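Local coordinates for protein ribulose-1,5-bisphosphate carboxylase/oxygenase large subunit (Rhodopseudomonas palustris, PDB 3QFW) that probably acts as a magnesium-dependent enzyme of the RuBisCO-like branch of the RuBisCO large-subunit family, although its exact reaction is uncertain, at residues B[151-154]-B[155-159]; B[321-324]-B[325-328]. All blocks are in the same frame, centred on the assembly; numbering follows the deposited sequence.

Interaction 1: B[151-154]-B[155-159]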
loop_
_atom_site.group_PDB
_atom_site.type_symbol
_atom_site.label_atom_id
_atom_site.label_comp_id
_atom_site.label_asym_id
_atom_site.label_seq_id
_atom_site.Cartn_x
_atom_site.Cartn_y
_atom_site.Cartn_z
ATOM N N ILE B 151 8.734 8.403 -29.755
ATOM C CA ILE B 151 7.312 8.567 -29.471
ATOM C C ILE B 151 7.046 9.875 -28.743
ATOM O O ILE B 151 6.158 10.646 -29.131
ATOM C CB ILE B 151 6.773 7.417 -28.601
ATOM C CG1 ILE B 151 6.837 6.095 -29.367
ATOM C CG2 ILE B 151 5.349 7.721 -28.151
ATOM C CD1 ILE B 151 6.187 6.151 -30.729
ATOM N N ALA B 152 7.810 10.124 -27.684
ATOM C CA ALA B 152 7.675 11.364 -26.925
ATOM C C ALA B 152 7.819 12.583 -27.825
ATOM O O ALA B 152 7.091 13.572 -27.682
ATOM C CB ALA B 152 8.698 11.424 -25.812
ATOM N N HIS B 153 8.769 12.510 -28.750
ATOM C CA HIS B 153 9.035 13.615 -29.665
ATOM C C HIS B 153 7.799 13.900 -30.517
ATOM O O HIS B 153 7.392 15.054 -30.691
ATOM C CB HIS B 153 10.247 13.290 -30.542
ATOM C CG HIS B 153 10.727 14.445 -31.372
ATOM N ND1 HIS B 153 11.507 15.461 -30.859
ATOM C CD2 HIS B 153 10.547 14.735 -32.682
ATOM C CE1 HIS B 153 11.787 16.327 -31.818
ATOM N NE2 HIS B 153 11.211 15.911 -32.932
ATOM N N GLN B 154 7.195 12.838 -31.042
ATOM C CA GLN B 154 6.002 12.986 -31.860
ATOM C C GLN B 154 4.844 13.557 -31.041
ATOM O O GLN B 154 4.128 14.429 -31.504
ATOM C CB GLN B 154 5.629 11.665 -32.528
ATOM C CG GLN B 154 6.699 11.169 -33.491
ATOM C CD GLN B 154 6.574 9.690 -33.810
ATOM O OE1 GLN B 154 5.659 9.265 -34.516
ATOM N NE2 GLN B 154 7.503 8.895 -33.288
ATOM N N LEU B 155 4.676 13.082 -29.810
ATOM C CA LEU B 155 3.615 13.605 -28.953
ATOM C C LEU B 155 3.822 15.094 -28.654
ATOM O O LEU B 155 2.907 15.907 -28.808
ATOM C CB LEU B 155 3.531 12.792 -27.653
ATOM C CG LEU B 155 3.181 11.321 -27.890
ATOM C CD1 LEU B 155 3.453 10.472 -26.638
ATOM C CD2 LEU B 155 1.738 11.183 -28.354
ATOM N N ALA B 156 5.034 15.446 -28.236
ATOM C CA ALA B 156 5.346 16.823 -27.866
ATOM C C ALA B 156 5.211 17.753 -29.073
ATOM O O ALA B 156 4.777 18.900 -28.948
ATOM C CB ALA B 156 6.749 16.902 -27.266
ATOM N N LEU B 157 5.557 17.241 -30.246
ATOM C CA LEU B 157 5.383 17.997 -31.483
ATOM C C LEU B 157 3.919 18.368 -31.704
ATOM O O LEU B 157 3.622 19.398 -32.300
ATOM C CB LEU B 157 5.928 17.217 -32.687
ATOM C CG LEU B 157 7.364 17.547 -33.112
ATOM C CD1 LEU B 157 7.734 16.807 -34.394
ATOM C CD2 LEU B 157 7.523 19.051 -33.309
ATOM N N GLY B 158 3.013 17.532 -31.204
ATOM C CA GLY B 158 1.585 17.748 -31.356
ATOM C C GLY B 158 0.975 18.724 -30.369
ATOM O O GLY B 158 -0.203 19.073 -30.474
ATOM N N GLY B 159 1.771 19.178 -29.410
ATOM C CA GLY B 159 1.312 20.181 -28.460
ATOM C C GLY B 159 0.732 19.632 -27.159
ATOM O O GLY B 159 0.142 20.369 -26.368
#

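Interaction 2: B[321-324]-B[325-328]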
loop_
_atom_site.group_PDB
_atom_site.type_symbol
_atom_site.label_atom_id
_atom_site.label_comp_id
_atom_site.label_asym_id
_atom_site.label_seq_id
_atom_site.Cartn_x
_atom_site.Cartn_y
_atom_site.Cartn_z
ATOM N N GLY B 321 -10.564 5.208 -22.363
ATOM C CA GLY B 321 -10.712 5.229 -23.807
ATOM C C GLY B 321 -11.017 6.620 -24.335
ATOM O O GLY B 321 -12.014 6.827 -25.033
ATOM N N ILE B 322 -10.148 7.571 -24.011
ATOM C CA ILE B 322 -10.372 8.971 -24.363
ATOM C C ILE B 322 -10.054 9.248 -25.833
ATOM O O ILE B 322 -8.902 9.483 -26.194
ATOM C CB ILE B 322 -9.541 9.910 -23.463
ATOM C CG1 ILE B 322 -9.674 9.493 -22.000
ATOM C CG2 ILE B 322 -9.973 11.357 -23.650
ATOM C CD1 ILE B 322 -11.103 9.409 -21.531
ATOM N N MET B 323 -11.087 9.220 -26.673
ATOM C CA MET B 323 -10.940 9.445 -28.109
ATOM C C MET B 323 -11.356 10.861 -28.510
ATOM O O MET B 323 -11.943 11.596 -27.718
ATOM C CB MET B 323 -11.755 8.407 -28.894
ATOM C CG MET B 323 -12.938 7.808 -28.119
ATOM S SD MET B 323 -13.863 6.549 -29.039
ATOM C CE MET B 323 -15.101 6.079 -27.830
ATOM N N LEU B 324 -11.050 11.245 -29.743
ATOM C CA LEU B 324 -11.450 12.555 -30.238
ATOM C C LEU B 324 -12.942 12.794 -30.035
ATOM O O LEU B 324 -13.386 13.943 -29.909
ATOM C CB LEU B 324 -11.090 12.699 -31.719
ATOM C CG LEU B 324 -10.035 13.766 -32.029
ATOM C CD1 LEU B 324 -10.576 15.155 -31.743
ATOM C CD2 LEU B 324 -8.754 13.516 -31.246
ATOM N N GLN B 325 -13.708 11.706 -30.005
ATOM C CA GLN B 325 -15.159 11.782 -29.862
ATOM C C GLN B 325 -15.607 12.045 -28.425
ATOM O O GLN B 325 -16.761 12.404 -28.195
ATOM C CB GLN B 325 -15.825 10.494 -30.358
ATOM C CG GLN B 325 -15.900 9.391 -29.302
ATOM C CD GLN B 325 -17.020 8.398 -29.564
ATOM O OE1 GLN B 325 -17.573 7.810 -28.633
ATOM N NE2 GLN B 325 -17.360 8.209 -30.837
ATOM N N ARG B 326 -14.707 11.859 -27.465
ATOM C CA ARG B 326 -15.069 11.967 -26.049
ATOM C C ARG B 326 -14.745 13.343 -25.474
ATOM O O ARG B 326 -15.255 13.709 -24.418
ATOM C CB ARG B 326 -14.345 10.910 -25.208
ATOM C CG ARG B 326 -14.567 9.456 -25.612
ATOM C CD ARG B 326 -15.924 8.918 -25.165
ATOM N NE ARG B 326 -16.255 9.261 -23.783
ATOM C CZ ARG B 326 -15.977 8.509 -22.722
ATOM N NH1 ARG B 326 -15.339 7.354 -22.866
ATOM N NH2 ARG B 326 -16.335 8.918 -21.510
ATOM N N VAL B 327 -13.888 14.089 -26.162
ATOM C CA VAL B 327 -13.358 15.346 -25.628
ATOM C C VAL B 327 -14.416 16.358 -25.140
ATOM O O VAL B 327 -14.337 16.834 -24.013
ATOM C CB VAL B 327 -12.392 16.021 -26.623
ATOM C CG1 VAL B 327 -12.233 17.500 -26.297
ATOM C CG2 VAL B 327 -11.049 15.315 -26.612
ATOM N N ASN B 328 -15.402 16.687 -25.964
ATOM C CA ASN B 328 -16.413 17.648 -25.511
ATOM C C ASN B 328 -17.227 17.149 -24.314
ATOM O O ASN B 328 -17.445 17.892 -23.351
ATOM C CB ASN B 328 -17.320 18.105 -26.664
ATOM C CG ASN B 328 -16.574 18.928 -27.689
ATOM O OD1 ASN B 328 -15.483 19.434 -27.419
ATOM N ND2 ASN B 328 -17.158 19.071 -28.875
#

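Interaction 1: B[151-154]-B[155-159]
Ile151 carries CG2 opposite its backbone N, while Leu155 has CG turned in beside its own N (chi1 -62°); these rotations lay the two side chains next to each other, pointing the same way, with Ile151 CG2 3.7 Å from Leu155 CD1. The pair sits one helical turn apart near the C-terminal end of helix 145-157, the helix of a beta-alpha-beta unit in the TIM-barrel catalytic domain. Both residues pack on Leu138 of strand 133-138, and Leu155 also meets Ile163 of strand 162-165, so this face of the helix looks onto the barrel sheet. Leu155 CG comes within 3.3 Å of Ile151 O, the carbonyl that accepts a nearly straight hydrogen bond from Leu155 N at 2.9 Å.

The next pair is small: Ala152 O receives Ala156 N at 2.8 Å, and the methyls of these two alanines rest on helix 177-195, Ala152 at Val184 and Val188, Ala156 at Ala191. His153 also reaches that helix, through its ND1 bond to Ala187 O, which restrains the rotation of the imidazole. With CG anti to the backbone N (chi1 -171°), the ring leans along the helix toward Leu157, whose CD1 lies 3.9 Å from both His153 NE2 and CD2 in an oblique approach.

Gln154 sends its amide NE2 back to Ser150 O. The backbone O of Gln154 is hydrogen-bonded with Thr354 OG1 of helix 353-366 and takes a weak, bent bond from Gly158 N at 3.3 Å. Gly158 N is also bonded to Leu155 O in the last turn. A Schellman motif ends the helix at Gly159, which adopts a positive phi of 93° and whose N reaches back 3.1 Å to Ala156 O.

Interaction 2: B[321-324]-B[325-328]
Met323 O accepts a hydrogen bond from Arg326 N at 2.8 Å, closing a type I turn through Leu324 and Gln325 that leads the chain into helix 327-334. The N-H points well at the oxygen, yet the donor stands above the carbonyl plane, 54° out of it, rather than on a lone pair.

Met323 lies exposed against Gln325 and Arg326. It runs extended beyond CG, alongside the likewise extended Gln325 and pointing the same way: the sulfur SD lies 3.5 Å from Gln325 CG, and the terminal methyl CE comes tightly to 3.1 Å from Gln325 OE1. Arg326 comes across Met323 at a slant, its CG a tight 3.4 Å from Met323 CG; the methionine's chi1 of 25° is nearly eclipsed. With CG beside the backbone N (chi1 -57°), Arg326 also brings CG to 3.7 Å from Gly321 O, and bends at chi2 and chi3 then carry its NH1 to 4.0 Å from that same Gly321 O.

The guanidinium has its charge partner in helix 327-334: NE makes a salt bridge with Glu329 OE1, while the side chain also touches Asn285 and Tyr286. Leu324 and Val327 pack on Phe360 of helix 353-366, and buried Ile322 rests on Asn285.

Here, then, one backbone bond closes the turn, and the side-chain contact is largely van der Waals: the sulfur of Met323 lies against Gln325, and its CG methylene against Arg326, at a solvent-exposed edge. Arg326 packs through CG, while its charge is probably balanced in part by Glu329.

Following the chain from the N terminus, interaction 1 comes first, at the end of helix 145-157 just before strand 162-165; interaction 2 follows later, where the loop after strand 315-319 enters helix 327-334. Each is a local contact along continuous chain, so neither closes a long loop, and the two run in series without nesting or crossing. One lies at the C-terminal end of a barrel helix, the other at the entrance to one. Interaction 1 and interaction 2 have centres about 19 Å apart and nearest atoms about 10 Å apart. Helix 353-366 links them: Leu353 and Thr354 at its start meet Gln154, Leu155 and Leu157, whereas Phe360 and Lys363 meet Leu324, Val327 and Asn328.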